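Local coordinates for protein FAD-dependent oxidoreductase (Actinomadura kijaniata, PDB 3M9V) that takes part in the biosynthesis of the sugar D-kijanose, probably as a flavin-dependent oxidoreductase of the acyl-CoA dehydrogenase family, and binds dTDP, at residues A[109-114]-A[256-261]; A[82-87]-A[260-265]; A[128-133]-A[139-144]; A[98-103]-A[171-176]. All coordinates share one frame; numbering follows the deposited sequence.

How the contacts relate
Contacts 2, 3 and 4 are buried, whereas contact 1 is partly buried and lines the pocket that holds dTDP. Contacts 1 and 4 both use helix 96-118, at two levels along it, and contacts 1 and 2 share Ser260 and Val261 where helix 253-260 gives way to helix 264-283. Leu112 packs on Ile130 and Leu131, joining contact 1 to contact 3. Contacts 3 and 4 meet at the mixed sheet, whose strands 141-147 and 163-172 are neighbours. The chemistry follows place: contact 1 works largely through ligand and water, contact 2 brings small residues and backbone together, contact 3 adds a weak backbone bond to its apolar packing, and contact 4 rests on a methionine laid against a helix.

Contact 1. Residues A[109-114]-A[256-261]; sequences GLTLGY and QTVSSV. With TYD (thymidine-5'-diphosphate), chain B.
Val258 CG1 packs against Thr111 CG2 at 3.7 Å, and the same methyl meets Leu110 CB more loosely; this is the direct apolar contact between two helices. The axes of the short helical segments come within 9.3 Å, their N-to-C directions 144° apart. Water and ligand add further links between them. One water lies 2.6 Å from Thr111 OG1 and donates a longer bond to Ser259 OG, bridging the two hydroxyls. On the phosphate side, Ser259 OG sits 2.7 Å from O2A of dTDP, and Gln256 reaches the outer phosphate with an extended chain, its NE2 donating to O2B at 2.9 Å in a fairly straight bond of 165°. The thymine is held by flat contact: N3 of the base lies 3.4 Å above the plane of the Tyr114 ring, offset toward the rim. With CG anti to the backbone N (chi1 178°), Tyr114 lays this face along the base, while Thr111 CB touches the sugar at C1'. An alanine at Tyr114 is likely to leave that face of the thymine uncovered and the base freer to tilt. Arg332 and Glu115 also hydrogen-bond to dTDP in this pocket, set between the N-terminal and C-terminal helical domains of an acyl-CoA dehydrogenase fold.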
loop_
_atom_site.group_PDB
_atom_site.type_symbol
_atom_site.label_atom_id
_atom_site.label_comp_id
_atom_site.label_asym_id
_atom_site.label_seq_id
_atom_site.Cartn_x
_atom_site.Cartn_y
_atom_site.Cartn_z
ATOM N N GLY A 109 35.059 11.380 -8.945
ATOM C CA GLY A 109 35.470 12.552 -9.724
ATOM C C GLY A 109 35.045 13.859 -9.064
ATOM O O GLY A 109 35.808 14.834 -8.966
ATOM N N LEU A 110 33.805 13.871 -8.583
ATOM C CA LEU A 110 33.221 15.021 -7.909
ATOM C C LEU A 110 33.794 15.277 -6.524
ATOM O O LEU A 110 34.018 16.434 -6.183
ATOM C CB LEU A 110 31.700 14.861 -7.773
ATOM C CG LEU A 110 30.911 14.672 -9.074
ATOM C CD1 LEU A 110 29.420 14.407 -8.718
ATOM C CD2 LEU A 110 31.043 15.939 -9.945
ATOM N N THR A 111 34.034 14.263 -5.704
ATOM C CA THR A 111 34.540 14.631 -4.381
ATOM C C THR A 111 36.048 14.909 -4.425
ATOM O O THR A 111 36.549 15.683 -3.606
ATOM C CB THR A 111 34.230 13.537 -3.343
ATOM O OG1 THR A 111 34.721 12.289 -3.845
ATOM C CG2 THR A 111 32.737 13.390 -3.161
ATOM N N LEU A 112 36.782 14.287 -5.352
ATOM C CA LEU A 112 38.195 14.606 -5.505
ATOM C C LEU A 112 38.335 16.008 -6.068
ATOM O O LEU A 112 39.254 16.704 -5.656
ATOM C CB LEU A 112 38.986 13.622 -6.368
ATOM C CG LEU A 112 39.331 12.325 -5.633
ATOM C CD1 LEU A 112 40.051 11.392 -6.611
ATOM C CD2 LEU A 112 40.094 12.553 -4.318
ATOM N N GLY A 113 37.459 16.382 -6.999
ATOM C CA GLY A 113 37.407 17.742 -7.521
ATOM C C GLY A 113 37.194 18.798 -6.448
ATOM O O GLY A 113 37.652 19.941 -6.542
ATOM N N TYR A 114 36.502 18.431 -5.380
ATOM C CA TYR A 114 36.334 19.366 -4.285
ATOM C C TYR A 114 37.563 19.396 -3.377
ATOM O O TYR A 114 37.892 20.426 -2.783
ATOM C CB TYR A 114 35.115 18.899 -3.486
ATOM C CG TYR A 114 34.818 19.740 -2.269
ATOM C CD1 TYR A 114 33.799 20.693 -2.303
ATOM C CD2 TYR A 114 35.559 19.584 -1.101
ATOM C CE1 TYR A 114 33.517 21.458 -1.183
ATOM C CE2 TYR A 114 35.292 20.353 0.025
ATOM C CZ TYR A 114 34.282 21.293 -0.041
ATOM O OH TYR A 114 34.001 22.064 1.062
ATOM N N GLN A 256 29.093 13.115 2.188
ATOM C CA GLN A 256 28.443 11.821 2.047
ATOM C C GLN A 256 27.280 11.865 1.077
ATOM O O GLN A 256 26.928 10.863 0.439
ATOM C CB GLN A 256 27.968 11.326 3.408
ATOM C CG GLN A 256 29.150 11.007 4.290
ATOM C CD GLN A 256 28.728 10.891 5.726
ATOM O OE1 GLN A 256 27.568 10.620 6.036
ATOM N NE2 GLN A 256 29.674 11.112 6.625
ATOM N N THR A 257 26.687 13.047 0.953
ATOM C CA THR A 257 25.582 13.167 0.022
ATOM C C THR A 257 26.138 13.184 -1.397
ATOM O O THR A 257 25.691 12.442 -2.284
ATOM C CB THR A 257 24.734 14.414 0.349
ATOM O OG1 THR A 257 24.136 14.232 1.634
ATOM C CG2 THR A 257 23.633 14.576 -0.706
ATOM N N VAL A 258 27.122 14.053 -1.622
ATOM C CA VAL A 258 27.759 14.137 -2.925
ATOM C C VAL A 258 28.236 12.735 -3.336
ATOM O O VAL A 258 28.059 12.312 -4.484
ATOM C CB VAL A 258 28.884 15.206 -2.943
ATOM C CG1 VAL A 258 29.673 15.142 -4.254
ATOM C CG2 VAL A 258 28.315 16.641 -2.801
ATOM N N SER A 259 28.846 12.014 -2.398
ATOM C CA SER A 259 29.318 10.666 -2.672
ATOM C C SER A 259 28.286 9.649 -3.133
ATOM O O SER A 259 28.684 8.670 -3.762
ATOM C CB SER A 259 29.911 10.049 -1.392
ATOM O OG SER A 259 31.124 10.728 -1.145
ATOM N N SER A 260 27.011 9.798 -2.769
ATOM C CA SER A 260 26.081 8.693 -2.957
ATOM C C SER A 260 24.762 9.022 -3.631
ATOM O O SER A 260 24.102 8.116 -4.139
ATOM C CB SER A 260 25.704 8.093 -1.594
ATOM O OG SER A 260 26.813 7.329 -1.151
ATOM N N VAL A 261 24.363 10.289 -3.627
ATOM C CA VAL A 261 23.005 10.665 -4.031
ATOM C C VAL A 261 22.678 10.382 -5.500
ATOM O O VAL A 261 21.526 10.076 -5.864
ATOM C CB VAL A 261 22.637 12.123 -3.606
ATOM C CG1 VAL A 261 23.337 13.132 -4.506
ATOM C CG2 VAL A 261 21.112 12.258 -3.730
HETATM P PA TYD B . 32.821 10.784 2.037
HETATM O O1A TYD B . 34.002 9.831 2.055
HETATM O O2A TYD B . 31.463 10.328 1.535
HETATM O O3A TYD B . 32.651 11.440 3.493
HETATM P PB TYD B . 33.309 10.654 4.731
HETATM O O1B TYD B . 33.008 9.196 4.433
HETATM O O2B TYD B . 32.460 11.245 5.838
HETATM O O3B TYD B . 34.762 11.089 4.665
HETATM O "O5'" TYD B . 33.203 12.181 1.328
HETATM C "C5'" TYD B . 34.172 13.085 1.857
HETATM C "C4'" TYD B . 34.517 13.798 0.556
HETATM O "O4'" TYD B . 33.436 14.616 0.126
HETATM C "C3'" TYD B . 35.738 14.695 0.628
HETATM O "O3'" TYD B . 36.642 14.007 -0.240
HETATM C "C2'" TYD B . 35.327 15.961 -0.107
HETATM C "C1'" TYD B . 33.904 15.746 -0.614
HETATM N N1 TYD B . 33.056 16.900 -0.284
HETATM C C2 TYD B . 32.318 17.490 -1.222
HETATM O O2 TYD B . 32.364 17.061 -2.400
HETATM N N3 TYD B . 31.549 18.552 -0.894
HETATM C C4 TYD B . 31.502 19.018 0.376
HETATM O O4 TYD B . 30.779 19.999 0.650
HETATM C C5 TYD B . 32.267 18.414 1.358
HETATM C C5M TYD B . 32.295 18.863 2.795
HETATM C C6 TYD B . 33.047 17.329 0.984
HETATM O O HOH W 1 33.483 10.061 -3.316
#

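Contact 2. Residues A[82-87]-A[260-265]; sequences YDVAVA and SVSVLG
Ser262 O accepts a 3.0 Å hydrogen bond from Gly265 N within its own segment, and the Ala85 methyl rests against the same oxygen, CB to O 3.7 Å. Beside this pair, Val84 turns CG1 onto the hydroxyl of Ser262, at 3.4 Å from OG. The serine holds OG between its backbone N and carbonyl carbon (chi1 79°), which puts the oxygen beside the valine; His103 of helix 96-118 also packs against it. One turn further on, Gly265 brings its backbone up to helix 81-94: its CA is 3.9 Å from Ala85 O, and the two CA atoms are only 4.5 Å apart. A CB at this glycine would clash with Ala85 O. In segment 260-265 the backbone bonds span three residues, from Val263 N to Ser260 O, Leu264 N to Val261 O and Gly265 N to Ser262 O, as the chain passes into helix 264-283. The contact joins the N-terminal and C-terminal helical domains of the acyl-CoA dehydrogenase fold, with Leu315 of helix 291-323 packing on Ala85 as well. Without a hydrogen bond between the two segments, their attachment depends on close fit: alanine, serine and glycine allow backbone and methyl groups to meet directly.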
loop_
_atom_site.group_PDB
_atom_site.type_symbol
_atom_site.label_atom_id
_atom_site.label_comp_id
_atom_site.label_asym_id
_atom_site.label_seq_id
_atom_site.Cartn_x
_atom_site.Cartn_y
_atom_site.Cartn_z
ATOM N N TYR A 82 22.847 15.984 -10.885
ATOM C CA TYR A 82 21.666 15.711 -11.673
ATOM C C TYR A 82 22.148 15.112 -12.983
ATOM O O TYR A 82 21.588 14.123 -13.411
ATOM C CB TYR A 82 20.896 17.001 -11.925
ATOM C CG TYR A 82 19.583 16.833 -12.660
ATOM C CD1 TYR A 82 18.393 16.777 -11.930
ATOM C CD2 TYR A 82 19.536 16.749 -14.043
ATOM C CE1 TYR A 82 17.162 16.635 -12.540
ATOM C CE2 TYR A 82 18.293 16.606 -14.676
ATOM C CZ TYR A 82 17.134 16.568 -13.905
ATOM O OH TYR A 82 15.873 16.474 -14.442
ATOM N N ASP A 83 23.147 15.683 -13.651
ATOM C CA ASP A 83 23.525 15.069 -14.913
ATOM C C ASP A 83 24.203 13.719 -14.760
ATOM O O ASP A 83 24.065 12.897 -15.672
ATOM C CB ASP A 83 24.448 15.960 -15.750
ATOM C CG ASP A 83 23.696 17.141 -16.323
ATOM O OD1 ASP A 83 22.457 17.139 -16.214
ATOM O OD2 ASP A 83 24.321 18.050 -16.886
ATOM N N VAL A 84 24.948 13.523 -13.670
ATOM C CA VAL A 84 25.530 12.218 -13.440
ATOM C C VAL A 84 24.395 11.211 -13.275
ATOM O O VAL A 84 24.461 10.092 -13.790
ATOM C CB VAL A 84 26.408 12.209 -12.162
ATOM C CG1 VAL A 84 26.858 10.771 -11.840
ATOM C CG2 VAL A 84 27.638 13.102 -12.335
ATOM N N ALA A 85 23.328 11.583 -12.561
ATOM C CA ALA A 85 22.230 10.610 -12.382
ATOM C C ALA A 85 21.544 10.336 -13.729
ATOM O O ALA A 85 21.102 9.211 -13.992
ATOM C CB ALA A 85 21.217 11.122 -11.344
ATOM N N VAL A 86 21.476 11.328 -14.617
ATOM C CA VAL A 86 20.807 11.099 -15.913
ATOM C C VAL A 86 21.625 10.107 -16.730
ATOM O O VAL A 86 21.100 9.191 -17.368
ATOM C CB VAL A 86 20.639 12.389 -16.710
ATOM C CG1 VAL A 86 20.135 12.088 -18.161
ATOM C CG2 VAL A 86 19.613 13.300 -16.001
ATOM N N ALA A 87 22.943 10.221 -16.676
ATOM C CA ALA A 87 23.792 9.218 -17.330
ATOM C C ALA A 87 23.731 7.816 -16.715
ATOM O O ALA A 87 23.669 6.797 -17.431
ATOM C CB ALA A 87 25.217 9.765 -17.366
ATOM N N SER A 260 27.011 9.798 -2.769
ATOM C CA SER A 260 26.081 8.693 -2.957
ATOM C C SER A 260 24.762 9.022 -3.631
ATOM O O SER A 260 24.102 8.116 -4.139
ATOM C CB SER A 260 25.704 8.093 -1.594
ATOM O OG SER A 260 26.813 7.329 -1.151
ATOM N N VAL A 261 24.363 10.289 -3.627
ATOM C CA VAL A 261 23.005 10.665 -4.031
ATOM C C VAL A 261 22.678 10.382 -5.500
ATOM O O VAL A 261 21.526 10.076 -5.864
ATOM C CB VAL A 261 22.637 12.123 -3.606
ATOM C CG1 VAL A 261 23.337 13.132 -4.506
ATOM C CG2 VAL A 261 21.112 12.258 -3.730
ATOM N N SER A 262 23.704 10.424 -6.348
ATOM C CA SER A 262 23.437 10.235 -7.761
ATOM C C SER A 262 23.093 8.784 -8.134
ATOM O O SER A 262 22.525 8.465 -9.203
ATOM C CB SER A 262 24.504 10.968 -8.605
ATOM O OG SER A 262 25.707 10.225 -8.686
ATOM N N VAL A 263 23.457 7.874 -7.247
ATOM C CA VAL A 263 23.144 6.458 -7.424
ATOM C C VAL A 263 21.635 6.191 -7.481
ATOM O O VAL A 263 21.251 5.108 -7.893
ATOM C CB VAL A 263 23.769 5.545 -6.338
ATOM C CG1 VAL A 263 22.848 5.409 -5.157
ATOM C CG2 VAL A 263 24.007 4.156 -6.929
ATOM N N LEU A 264 20.803 7.163 -7.101
ATOM C CA LEU A 264 19.362 7.060 -7.206
ATOM C C LEU A 264 18.986 6.892 -8.685
ATOM O O LEU A 264 17.996 6.225 -8.949
ATOM C CB LEU A 264 18.643 8.299 -6.641
ATOM C CG LEU A 264 18.679 8.498 -5.109
ATOM C CD1 LEU A 264 17.848 9.661 -4.541
ATOM C CD2 LEU A 264 18.383 7.182 -4.351
ATOM N N GLY A 265 19.740 7.489 -9.607
ATOM C CA GLY A 265 19.517 7.302 -11.034
ATOM C C GLY A 265 19.555 5.847 -11.467
ATOM O O GLY A 265 18.878 5.451 -12.426
#

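Contact 3. Residues A[128-133]-A[139-144]; sequences ERILRG and AVVCSG
Ile130 CG2 meets Val141 CG2 at 3.7 Å, two methyl groups touching where the side chains cross at about a right angle. The isoleucine holds CG2 anti to its backbone N with CG1 beside that nitrogen (chi1 -61°), and this branch, not CG1, is the one that faces the valine. Next to them the methyl of Ala139 settles on the helix backbone: its CB lies 3.8 Å from Ile130 O and 3.7 Å from the carbonyl carbon of Gly133. A weak hydrogen bond runs from Ala139 N to Gly133 O, 3.2 Å long and bent to 137°. Gly133 has room for this approach because it lacks a side chain; a CB there would come into collision with that of Ala139. The arrangement is the passage from the helical N-terminal domain to the beta domain of an acyl-CoA dehydrogenase fold: helix 121-136 ends, the chain turns within a few residues, and strand 141-147 sets off at a steep angle and leaves the helix after Val141. Further out, the side-chain amide of Gln105, on helix 96-118, makes a pair of bonds with the backbone, OE1 accepting from Val141 N and NE2 donating to Ala139 O. Leu112 of that helix packs on Ile130. On the sheet side, Val182 of the parallel strand 180-187 touches Val141, and Thr179 OG1 bonds to Val140 N.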
loop_
_atom_site.group_PDB
_atom_site.type_symbol
_atom_site.label_atom_id
_atom_site.label_comp_id
_atom_site.label_asym_id
_atom_site.label_seq_id
_atom_site.Cartn_x
_atom_site.Cartn_y
_atom_site.Cartn_z
ATOM N N GLU A 128 44.850 15.963 -7.354
ATOM C CA GLU A 128 45.236 16.327 -8.729
ATOM C C GLU A 128 45.893 15.168 -9.490
ATOM O O GLU A 128 45.593 14.885 -10.661
ATOM C CB GLU A 128 46.163 17.559 -8.777
ATOM C CG GLU A 128 46.518 17.918 -10.209
ATOM C CD GLU A 128 47.296 19.204 -10.406
ATOM O OE1 GLU A 128 47.993 19.269 -11.435
ATOM O OE2 GLU A 128 47.204 20.163 -9.614
ATOM N N ARG A 129 46.787 14.466 -8.801
ATOM C CA ARG A 129 47.420 13.323 -9.455
ATOM C C ARG A 129 46.386 12.270 -9.837
ATOM O O ARG A 129 46.352 11.786 -10.970
ATOM C CB ARG A 129 48.543 12.699 -8.620
ATOM C CG ARG A 129 49.489 11.928 -9.542
ATOM C CD ARG A 129 50.981 12.042 -9.203
ATOM N NE ARG A 129 51.307 11.486 -7.887
ATOM C CZ ARG A 129 51.624 12.214 -6.820
ATOM N NH1 ARG A 129 51.886 11.594 -5.676
ATOM N NH2 ARG A 129 51.692 13.539 -6.891
ATOM N N ILE A 130 45.514 11.923 -8.894
ATOM C CA ILE A 130 44.509 10.914 -9.226
ATOM C C ILE A 130 43.569 11.306 -10.378
ATOM O O ILE A 130 43.239 10.500 -11.255
ATOM C CB ILE A 130 43.723 10.523 -7.967
ATOM C CG1 ILE A 130 44.715 9.935 -6.965
ATOM C CG2 ILE A 130 42.642 9.524 -8.339
ATOM C CD1 ILE A 130 44.144 9.662 -5.587
ATOM N N LEU A 131 43.097 12.548 -10.329
ATOM C CA LEU A 131 42.167 13.106 -11.310
ATOM C C LEU A 131 42.756 13.093 -12.728
ATOM O O LEU A 131 42.068 12.652 -13.659
ATOM C CB LEU A 131 41.701 14.514 -10.903
ATOM C CG LEU A 131 40.763 14.697 -9.696
ATOM C CD1 LEU A 131 40.795 16.153 -9.206
ATOM C CD2 LEU A 131 39.303 14.339 -10.043
ATOM N N ARG A 132 44.008 13.524 -12.918
ATOM C CA ARG A 132 44.572 13.342 -14.263
ATOM C C ARG A 132 44.749 11.869 -14.576
ATOM O O ARG A 132 44.558 11.439 -15.704
ATOM C CB ARG A 132 45.905 14.058 -14.498
ATOM C CG ARG A 132 46.370 14.930 -13.365
ATOM C CD ARG A 132 47.641 15.649 -13.788
ATOM N NE ARG A 132 47.352 16.556 -14.892
ATOM C CZ ARG A 132 47.369 17.877 -14.765
ATOM N NH1 ARG A 132 47.076 18.636 -15.807
ATOM N NH2 ARG A 132 47.673 18.411 -13.587
ATOM N N GLY A 133 45.081 11.052 -13.586
ATOM C CA GLY A 133 44.952 9.623 -13.849
ATOM C C GLY A 133 43.633 9.166 -14.461
ATOM O O GLY A 133 43.606 8.348 -15.398
ATOM N N ALA A 139 43.609 5.541 -13.866
ATOM C CA ALA A 139 43.184 5.435 -12.480
ATOM C C ALA A 139 41.715 5.029 -12.392
ATOM O O ALA A 139 40.849 5.732 -12.924
ATOM C CB ALA A 139 43.437 6.731 -11.730
ATOM N N VAL A 140 41.437 3.907 -11.734
ATOM C CA VAL A 140 40.057 3.435 -11.521
ATOM C C VAL A 140 39.878 3.391 -10.002
ATOM O O VAL A 140 40.543 2.610 -9.318
ATOM C CB VAL A 140 39.793 2.070 -12.209
ATOM C CG1 VAL A 140 38.425 1.444 -11.868
ATOM C CG2 VAL A 140 39.959 2.214 -13.722
ATOM N N VAL A 141 39.036 4.282 -9.483
ATOM C CA VAL A 141 39.022 4.604 -8.062
ATOM C C VAL A 141 37.824 4.026 -7.298
ATOM O O VAL A 141 36.674 4.431 -7.507
ATOM C CB VAL A 141 39.130 6.140 -7.825
ATOM C CG1 VAL A 141 39.385 6.426 -6.349
ATOM C CG2 VAL A 141 40.289 6.746 -8.603
ATOM N N CYS A 142 38.099 3.064 -6.422
ATOM C CA CYS A 142 37.090 2.371 -5.627
ATOM C C CYS A 142 37.100 2.946 -4.223
ATOM O O CYS A 142 38.086 3.583 -3.834
ATOM C CB CYS A 142 37.429 0.886 -5.530
ATOM S SG CYS A 142 37.370 0.108 -7.128
ATOM N N SER A 143 36.017 2.725 -3.481
ATOM C CA SER A 143 35.862 3.311 -2.143
ATOM C C SER A 143 35.638 2.162 -1.189
ATOM O O SER A 143 34.737 1.365 -1.413
ATOM C CB SER A 143 34.649 4.245 -2.064
ATOM O OG SER A 143 34.863 5.398 -2.868
ATOM N N GLY A 144 36.482 2.023 -0.172
ATOM C CA GLY A 144 36.350 0.903 0.754
ATOM C C GLY A 144 35.869 1.594 2.018
ATOM O O GLY A 144 36.640 2.243 2.739
#

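Contact 4. Residues A[98-103]-A[171-176]; sequences TALALH and LVSMAP
The flat group that touches across this contact is a peptide carbonyl, that of Ala101, and Met174 brings its thioether beside the oxygen: SD is 3.5 Å from Ala101 O, with CE at 3.9 Å. The only aromatic ring in the two segments, the imidazole of His103, takes no part in this contact. Met174 sits in a type II beta turn from Val172 to Ala175, which follows strand 163-172 of the beta domain and abuts helix 96-118 of the N-terminal helical domain in this acyl-CoA dehydrogenase fold. Its positive phi of 74° belongs to the third position of such a turn, and the closing bond, Ala175 N to Val172 O, is weak. The Met174 CB meets Ala101 CB at 3.9 Å. From there the extended chain (chi1 -159°) carries SD to the oxygen, and the bend at chi3, 50°, brings CE near it as well. Phe56, Met104 and Val140 pack around the same side chain. An alanine in place of Met174 would probably retain the CB contact but open a gap beside Ala101 O where sulfur and methyl now lie. Ser173, the preceding turn residue, binds FMN in this protein, although no flavin is bound to this chain; its hydroxyl is hydrogen-bonded to Thr224 OG1. Leu100 reaches the same hydroxyl from the helix, with CD2 4.1 Å from Ser173 OG.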
loop_
_atom_site.group_PDB
_atom_site.type_symbol
_atom_site.label_atom_id
_atom_site.label_comp_id
_atom_site.label_asym_id
_atom_site.label_seq_id
_atom_site.Cartn_x
_atom_site.Cartn_y
_atom_site.Cartn_z
ATOM N N THR A 98 26.504 -2.561 -14.129
ATOM C CA THR A 98 27.510 -1.678 -14.725
ATOM C C THR A 98 27.334 -0.242 -14.245
ATOM O O THR A 98 28.298 0.499 -14.044
ATOM C CB THR A 98 27.349 -1.685 -16.268
ATOM O OG1 THR A 98 27.573 -3.019 -16.736
ATOM C CG2 THR A 98 28.289 -0.717 -16.962
ATOM N N ALA A 99 26.077 0.188 -14.146
ATOM C CA ALA A 99 25.801 1.536 -13.662
ATOM C C ALA A 99 26.294 1.712 -12.222
ATOM O O ALA A 99 26.761 2.792 -11.882
ATOM C CB ALA A 99 24.285 1.852 -13.755
ATOM N N LEU A 100 26.122 0.703 -11.376
ATOM C CA LEU A 100 26.400 0.838 -9.955
ATOM C C LEU A 100 27.927 0.985 -9.825
ATOM O O LEU A 100 28.420 1.845 -9.085
ATOM C CB LEU A 100 25.947 -0.421 -9.208
ATOM C CG LEU A 100 26.380 -0.467 -7.728
ATOM C CD1 LEU A 100 25.767 0.722 -7.051
ATOM C CD2 LEU A 100 25.935 -1.738 -6.984
ATOM N N ALA A 101 28.668 0.157 -10.566
ATOM C CA ALA A 101 30.117 0.306 -10.593
ATOM C C ALA A 101 30.540 1.646 -11.176
ATOM O O ALA A 101 31.375 2.290 -10.572
ATOM C CB ALA A 101 30.815 -0.823 -11.347
ATOM N N LEU A 102 30.011 2.049 -12.338
ATOM C CA LEU A 102 30.324 3.374 -12.859
ATOM C C LEU A 102 30.071 4.551 -11.914
ATOM O O LEU A 102 30.847 5.506 -11.907
ATOM C CB LEU A 102 29.594 3.619 -14.181
ATOM C CG LEU A 102 29.909 4.920 -14.915
ATOM C CD1 LEU A 102 31.394 4.840 -15.301
ATOM C CD2 LEU A 102 29.061 4.970 -16.190
ATOM N N HIS A 103 28.970 4.524 -11.164
ATOM C CA HIS A 103 28.695 5.557 -10.173
ATOM C C HIS A 103 29.903 5.763 -9.238
ATOM O O HIS A 103 30.189 6.905 -8.876
ATOM C CB HIS A 103 27.490 5.196 -9.297
ATOM C CG HIS A 103 27.367 6.047 -8.072
ATOM N ND1 HIS A 103 27.869 5.671 -6.840
ATOM C CD2 HIS A 103 26.843 7.286 -7.902
ATOM C CE1 HIS A 103 27.629 6.624 -5.952
ATOM N NE2 HIS A 103 27.025 7.623 -6.579
ATOM N N LEU A 171 32.014 -5.130 0.481
ATOM C CA LEU A 171 31.076 -4.519 -0.453
ATOM C C LEU A 171 31.750 -3.426 -1.261
ATOM O O LEU A 171 31.210 -2.326 -1.413
ATOM C CB LEU A 171 29.781 -4.042 0.225
ATOM C CG LEU A 171 28.956 -5.114 0.946
ATOM C CD1 LEU A 171 27.661 -4.527 1.548
ATOM C CD2 LEU A 171 28.614 -6.344 0.103
ATOM N N VAL A 172 32.924 -3.724 -1.810
ATOM C CA VAL A 172 33.655 -2.675 -2.531
ATOM C C VAL A 172 33.400 -2.840 -4.021
ATOM O O VAL A 172 34.107 -3.604 -4.685
ATOM C CB VAL A 172 35.174 -2.785 -2.284
ATOM C CG1 VAL A 172 35.884 -1.624 -2.990
ATOM C CG2 VAL A 172 35.456 -2.741 -0.756
ATOM N N SER A 173 32.407 -2.137 -4.562
ATOM C CA SER A 173 32.059 -2.319 -5.972
ATOM C C SER A 173 33.165 -1.868 -6.936
ATOM O O SER A 173 33.889 -0.919 -6.619
ATOM C CB SER A 173 30.785 -1.516 -6.294
ATOM O OG SER A 173 29.722 -1.980 -5.477
ATOM N N MET A 174 33.254 -2.504 -8.102
ATOM C CA MET A 174 34.256 -2.145 -9.107
ATOM C C MET A 174 35.670 -2.607 -8.732
ATOM O O MET A 174 36.620 -2.410 -9.502
ATOM C CB MET A 174 34.253 -0.635 -9.423
ATOM C CG MET A 174 34.885 -0.325 -10.797
ATOM S SD MET A 174 34.684 1.368 -11.364
ATOM C CE MET A 174 35.216 2.316 -9.941
ATOM N N ALA A 175 35.824 -3.195 -7.547
ATOM C CA ALA A 175 37.153 -3.595 -7.084
ATOM C C ALA A 175 37.970 -4.418 -8.090
ATOM O O ALA A 175 39.188 -4.310 -8.188
ATOM C CB ALA A 175 37.096 -4.280 -5.712
ATOM N N PRO A 176 37.302 -5.257 -8.890
ATOM C CA PRO A 176 38.115 -6.077 -9.785
ATOM C C PRO A 176 38.996 -5.303 -10.768
ATOM O O PRO A 176 40.034 -5.830 -11.178
ATOM C CB PRO A 176 37.062 -6.921 -10.504
ATOM C CG PRO A 176 36.024 -7.122 -9.399
ATOM C CD PRO A 176 35.912 -5.744 -8.794
#